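Local coordinates for glycosyl hydrolase family 2, TIM barrel domain protein (Faecalibacterium prausnitzii A2-165, PDB 6ED2) that probably hydrolyses beta-glucuronides, as a gut bacterial beta-glucuronidase of glycosyl hydrolase family 2, at residues N350-S355 and F372-E377; I363-D368 and K428-V433. All coordinates share one frame; numbering follows the deposited sequence.

Overall arrangement
Both contacts belong to the TIM barrel domain. Interaction 1 pairs neighbouring barrel strands of one beta-alpha-beta unit, and interaction 2 ties the helix of that unit, 361-370, to the turn leading into the next strand, 433-440. Their centres lie about 10 Å apart and they touch directly: Asp376 OD1 is 2.7 Å from Tyr364 OH, probably a hydrogen bond, and Ile374 N is 2.8 Å from Ser432 O. Ile374 CD1 also packs on Tyr364 CD1. Neither contact includes the magnesium ligands Thr239 and Glu241, but the Arg353 side chain is about 6 Å from a bound glycerol, probably from the crystallisation liquor, though such molecules often mark pockets.

Interaction 1 (N350-S355 and F372-E377); sequences NCFRTS and FLIIDE
Arg353 and Glu377 meet at the ends of two parallel barrel strands, 351-353 and 373-377, joined by helix 361-370 in a beta-alpha-beta unit of the TIM barrel. The strand axes run 4.7 Å apart, their directions differing by 10°. Backbone bonds from Leu373 N to Asn350 O, Phe352 N to Leu373 O, Ile375 N to Phe352 O and Thr354 N to Ile375 O fix the register.

Toward helix 361-370, Phe352 and Ile374 lie side by side. Ile374 CG1 sits over a face of the Phe352 ring, 4.1 Å from its centroid, a CH-pi contact, while Ile374 CD1 touches Phe352 CZ at 3.6 Å. Thr354 crosses Ile374 at about a right angle, CG2 against CG2. Thr354 OG1, set between its backbone N and carbonyl carbon (chi1 78°), accepts from Glu377 N at 2.9 Å and bonds to Tyr357 O.

Cys351, Arg353, Leu373 and Ile375 occupy the other sheet face. The Arg353 chain, bent at chi3 (61°), brings its guanidinium to Glu377, with Ser355 CB over one face. Glu535 and Asn440 also bind this guanidinium, and Ser437 binds Glu377 OE1. In the salt bridge, Arg353 NH1 meets the syn lone pair of Glu377 OE1 at 2.8 Å, within the guanidinium plane.

Interaction 2 (I363-D368 and K428-V433); sequences IYQMAD and KNHPSV
Tyr364 lays its CB over the centre of the His430 ring, 3.5 Å from the centroid and almost along the ring normal, a CH-pi contact in the outer helix layer of the TIM barrel. The rings are near parallel (planes at 18°) but slid apart, centroids 5.3 Å from each other, so they barely overlap and the methylene lies on the imidazole face. Val433 CG2 meets the phenol edge, 3.6 Å from Tyr364 CD1, and Asp376 takes up the Tyr364 hydroxyl.

Asp368 fixes the rotation of the imidazole through a His-carboxylate hydrogen bond. His430 ND1 donates to Asp368 OD2 at 2.7 Å (N-H...O angle 164°); the oxygen lies near the ring plane and is met on its syn side, somewhat out of the carboxylate plane, which is turned 49° against the ring. Asp368 OD1 accepts from opposite faces of its plane, from Ser432 OG at 2.8 Å and Ser432 N at 3.1 Å. With OG between its own N and carbonyl carbon, Ser432 brings hydroxyl and backbone N-H to this oxygen, OG nearly along its C-O axis; Ser432 CB packs on Ala367 CB.

An alanine in place of Asp368 would probably leave His430 ND1 and both Ser432 donors without their acceptor and the imidazole freer to turn. This buried carboxylate ties helix 361-370 to the loop before strand 433-440, and its three donors would be expected to stabilise its negative charge.

Interaction 1 (N350-S355 and F372-E377)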
# COMPACT_ATOMS: atom_id res chain seq x y z
N ASN A 350 -14.43 -18.39 -19.30
CA ASN A 350 -14.65 -18.79 -20.69
C ASN A 350 -15.34 -17.70 -21.50
O ASN A 350 -15.67 -17.92 -22.67
CB ASN A 350 -15.45 -20.10 -20.76
CG ASN A 350 -16.85 -19.99 -20.15
OD1 ASN A 350 -17.42 -18.90 -20.05
ND2 ASN A 350 -17.40 -21.13 -19.73
N CYS A 351 -15.52 -16.50 -20.94
CA CYS A 351 -16.41 -15.54 -21.58
C CYS A 351 -16.10 -14.14 -21.08
O CYS A 351 -15.78 -13.95 -19.91
CB CYS A 351 -17.88 -15.90 -21.29
SG CYS A 351 -19.07 -14.75 -22.05
N PHE A 352 -16.23 -13.15 -21.97
CA PHE A 352 -16.27 -11.77 -21.49
C PHE A 352 -17.15 -10.92 -22.40
O PHE A 352 -17.41 -11.26 -23.55
CB PHE A 352 -14.87 -11.13 -21.38
CG PHE A 352 -14.09 -11.08 -22.68
CD1 PHE A 352 -14.21 -10.01 -23.55
CD2 PHE A 352 -13.21 -12.10 -23.01
CE1 PHE A 352 -13.47 -9.96 -24.73
CE2 PHE A 352 -12.46 -12.05 -24.19
CZ PHE A 352 -12.60 -10.98 -25.06
N ARG A 353 -17.59 -9.79 -21.85
CA ARG A 353 -18.40 -8.82 -22.56
C ARG A 353 -17.52 -7.62 -22.89
O ARG A 353 -16.70 -7.20 -22.07
CB ARG A 353 -19.60 -8.40 -21.70
CG ARG A 353 -20.41 -7.20 -22.23
CD ARG A 353 -21.68 -6.92 -21.39
NE ARG A 353 -21.36 -6.58 -20.00
CZ ARG A 353 -21.55 -5.38 -19.46
NH1 ARG A 353 -22.07 -4.41 -20.18
NH2 ARG A 353 -21.23 -5.17 -18.18
N THR A 354 -17.69 -7.06 -24.10
CA THR A 354 -16.89 -5.89 -24.48
C THR A 354 -17.53 -4.61 -23.97
O THR A 354 -17.93 -3.72 -24.72
CB THR A 354 -16.66 -5.84 -26.00
OG1 THR A 354 -17.84 -5.35 -26.66
CG2 THR A 354 -16.27 -7.22 -26.55
N SER A 355 -17.65 -4.54 -22.66
CA SER A 355 -18.15 -3.33 -22.03
C SER A 355 -17.14 -2.21 -22.20
O SER A 355 -15.95 -2.44 -22.01
CB SER A 355 -18.40 -3.60 -20.55
OG SER A 355 -17.39 -4.46 -20.03
N PHE A 372 -12.32 -18.38 -26.48
CA PHE A 372 -13.10 -17.60 -25.53
C PHE A 372 -14.38 -17.12 -26.19
O PHE A 372 -14.41 -16.86 -27.39
CB PHE A 372 -12.30 -16.40 -25.00
CG PHE A 372 -11.46 -16.71 -23.79
CD1 PHE A 372 -10.21 -17.28 -23.93
CD2 PHE A 372 -11.93 -16.41 -22.52
CE1 PHE A 372 -9.44 -17.57 -22.81
CE2 PHE A 372 -11.16 -16.71 -21.39
CZ PHE A 372 -9.92 -17.28 -21.54
N LEU A 373 -15.45 -17.02 -25.40
CA LEU A 373 -16.74 -16.54 -25.87
C LEU A 373 -16.86 -15.05 -25.57
O LEU A 373 -16.53 -14.61 -24.46
CB LEU A 373 -17.88 -17.30 -25.19
CG LEU A 373 -17.80 -18.82 -25.23
CD1 LEU A 373 -18.95 -19.45 -24.46
CD2 LEU A 373 -17.81 -19.28 -26.69
N ILE A 374 -17.36 -14.29 -26.53
CA ILE A 374 -17.49 -12.84 -26.43
C ILE A 374 -18.95 -12.45 -26.59
O ILE A 374 -19.60 -12.85 -27.56
CB ILE A 374 -16.64 -12.13 -27.49
CG1 ILE A 374 -15.15 -12.40 -27.26
CG2 ILE A 374 -16.96 -10.63 -27.52
CD1 ILE A 374 -14.26 -11.58 -28.17
N ILE A 375 -19.44 -11.62 -25.67
CA ILE A 375 -20.65 -10.84 -25.86
C ILE A 375 -20.24 -9.46 -26.36
O ILE A 375 -19.61 -8.69 -25.63
CB ILE A 375 -21.48 -10.74 -24.58
CG1 ILE A 375 -21.82 -12.15 -24.07
CG2 ILE A 375 -22.73 -9.93 -24.83
CD1 ILE A 375 -22.57 -12.16 -22.75
N ASP A 376 -20.61 -9.14 -27.60
CA ASP A 376 -20.14 -7.95 -28.30
C ASP A 376 -21.11 -6.81 -28.05
O ASP A 376 -22.31 -6.93 -28.33
CB ASP A 376 -20.02 -8.25 -29.79
CG ASP A 376 -18.94 -7.43 -30.50
OD1 ASP A 376 -18.31 -6.52 -29.90
OD2 ASP A 376 -18.74 -7.70 -31.71
N GLU A 377 -20.59 -5.69 -27.55
CA GLU A 377 -21.44 -4.61 -27.06
C GLU A 377 -21.14 -3.30 -27.78
O GLU A 377 -19.98 -2.88 -27.88
CB GLU A 377 -21.27 -4.44 -25.55
CG GLU A 377 -22.16 -3.34 -24.97
CD GLU A 377 -22.23 -3.39 -23.44
OE1 GLU A 377 -22.78 -4.38 -22.89
OE2 GLU A 377 -21.73 -2.43 -22.80

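Interaction 2 (I363-D368 and K428-V433)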
# COMPACT_ATOMS: atom_id res chain seq x y z
N ILE A 363 -8.23 -8.11 -30.17
CA ILE A 363 -8.71 -8.85 -29.00
C ILE A 363 -9.64 -9.99 -29.41
O ILE A 363 -9.60 -11.08 -28.82
CB ILE A 363 -9.36 -7.87 -28.01
CG1 ILE A 363 -8.29 -6.93 -27.43
CG2 ILE A 363 -10.12 -8.61 -26.90
CD1 ILE A 363 -8.84 -5.71 -26.74
N TYR A 364 -10.50 -9.77 -30.42
CA TYR A 364 -11.36 -10.86 -30.90
C TYR A 364 -10.54 -11.93 -31.59
O TYR A 364 -10.83 -13.13 -31.46
CB TYR A 364 -12.42 -10.34 -31.89
CG TYR A 364 -13.28 -9.21 -31.38
CD1 TYR A 364 -14.60 -9.45 -30.97
CD2 TYR A 364 -12.79 -7.91 -31.31
CE1 TYR A 364 -15.41 -8.40 -30.49
CE2 TYR A 364 -13.58 -6.86 -30.84
CZ TYR A 364 -14.90 -7.11 -30.44
OH TYR A 364 -15.68 -6.08 -29.97
N GLN A 365 -9.52 -11.51 -32.35
CA GLN A 365 -8.66 -12.49 -33.01
C GLN A 365 -8.00 -13.40 -31.98
O GLN A 365 -7.89 -14.62 -32.19
CB GLN A 365 -7.61 -11.76 -33.85
CG GLN A 365 -8.23 -10.89 -34.97
CD GLN A 365 -7.18 -10.00 -35.66
OE1 GLN A 365 -5.99 -10.05 -35.34
NE2 GLN A 365 -7.63 -9.20 -36.62
N MET A 366 -7.59 -12.84 -30.84
CA MET A 366 -6.98 -13.67 -29.80
C MET A 366 -8.02 -14.57 -29.15
O MET A 366 -7.74 -15.74 -28.86
CB MET A 366 -6.27 -12.81 -28.75
CG MET A 366 -5.72 -13.63 -27.57
SD MET A 366 -4.14 -13.10 -26.83
CE MET A 366 -3.07 -13.28 -28.26
N ALA A 367 -9.21 -14.03 -28.87
CA ALA A 367 -10.31 -14.88 -28.39
C ALA A 367 -10.58 -16.02 -29.37
O ALA A 367 -10.79 -17.16 -28.96
CB ALA A 367 -11.57 -14.06 -28.16
N ASP A 368 -10.52 -15.73 -30.68
CA ASP A 368 -10.69 -16.78 -31.68
C ASP A 368 -9.68 -17.90 -31.48
O ASP A 368 -10.00 -19.08 -31.65
CB ASP A 368 -10.57 -16.21 -33.09
CG ASP A 368 -11.78 -15.39 -33.51
OD1 ASP A 368 -12.80 -15.33 -32.78
OD2 ASP A 368 -11.71 -14.77 -34.59
N LYS A 428 -19.01 -10.24 -37.32
CA LYS A 428 -19.91 -11.38 -37.46
C LYS A 428 -19.19 -12.68 -37.77
O LYS A 428 -19.75 -13.76 -37.51
CB LYS A 428 -20.96 -11.11 -38.54
CG LYS A 428 -20.36 -10.92 -39.94
CD LYS A 428 -21.28 -10.11 -40.85
CE LYS A 428 -20.58 -9.71 -42.16
NZ LYS A 428 -21.34 -8.68 -42.92
N ASN A 429 -17.96 -12.65 -38.29
CA ASN A 429 -17.31 -13.90 -38.66
C ASN A 429 -16.35 -14.44 -37.60
O ASN A 429 -15.68 -15.45 -37.84
CB ASN A 429 -16.58 -13.76 -40.00
CG ASN A 429 -17.54 -13.56 -41.15
OD1 ASN A 429 -18.46 -14.36 -41.35
ND2 ASN A 429 -17.38 -12.46 -41.89
N HIS A 430 -16.27 -13.80 -36.44
CA HIS A 430 -15.44 -14.33 -35.36
C HIS A 430 -16.15 -15.52 -34.73
O HIS A 430 -17.29 -15.39 -34.29
CB HIS A 430 -15.20 -13.26 -34.29
CG HIS A 430 -14.29 -12.17 -34.73
ND1 HIS A 430 -12.97 -12.39 -35.07
CD2 HIS A 430 -14.49 -10.83 -34.85
CE1 HIS A 430 -12.40 -11.24 -35.40
NE2 HIS A 430 -13.30 -10.28 -35.28
N PRO A 431 -15.52 -16.70 -34.67
CA PRO A 431 -16.14 -17.78 -33.91
C PRO A 431 -16.35 -17.41 -32.45
O PRO A 431 -17.33 -17.85 -31.83
CB PRO A 431 -15.15 -18.95 -34.07
CG PRO A 431 -13.86 -18.29 -34.37
CD PRO A 431 -14.19 -17.08 -35.19
N SER A 432 -15.48 -16.56 -31.89
CA SER A 432 -15.59 -16.19 -30.48
C SER A 432 -16.86 -15.40 -30.18
O SER A 432 -17.39 -15.51 -29.07
CB SER A 432 -14.35 -15.37 -30.04
OG SER A 432 -14.24 -14.14 -30.75
N VAL A 433 -17.37 -14.63 -31.14
CA VAL A 433 -18.51 -13.73 -30.90
C VAL A 433 -19.81 -14.54 -30.96
O VAL A 433 -20.19 -15.06 -32.02
CB VAL A 433 -18.52 -12.59 -31.92
CG1 VAL A 433 -19.83 -11.77 -31.83
CG2 VAL A 433 -17.31 -11.69 -31.69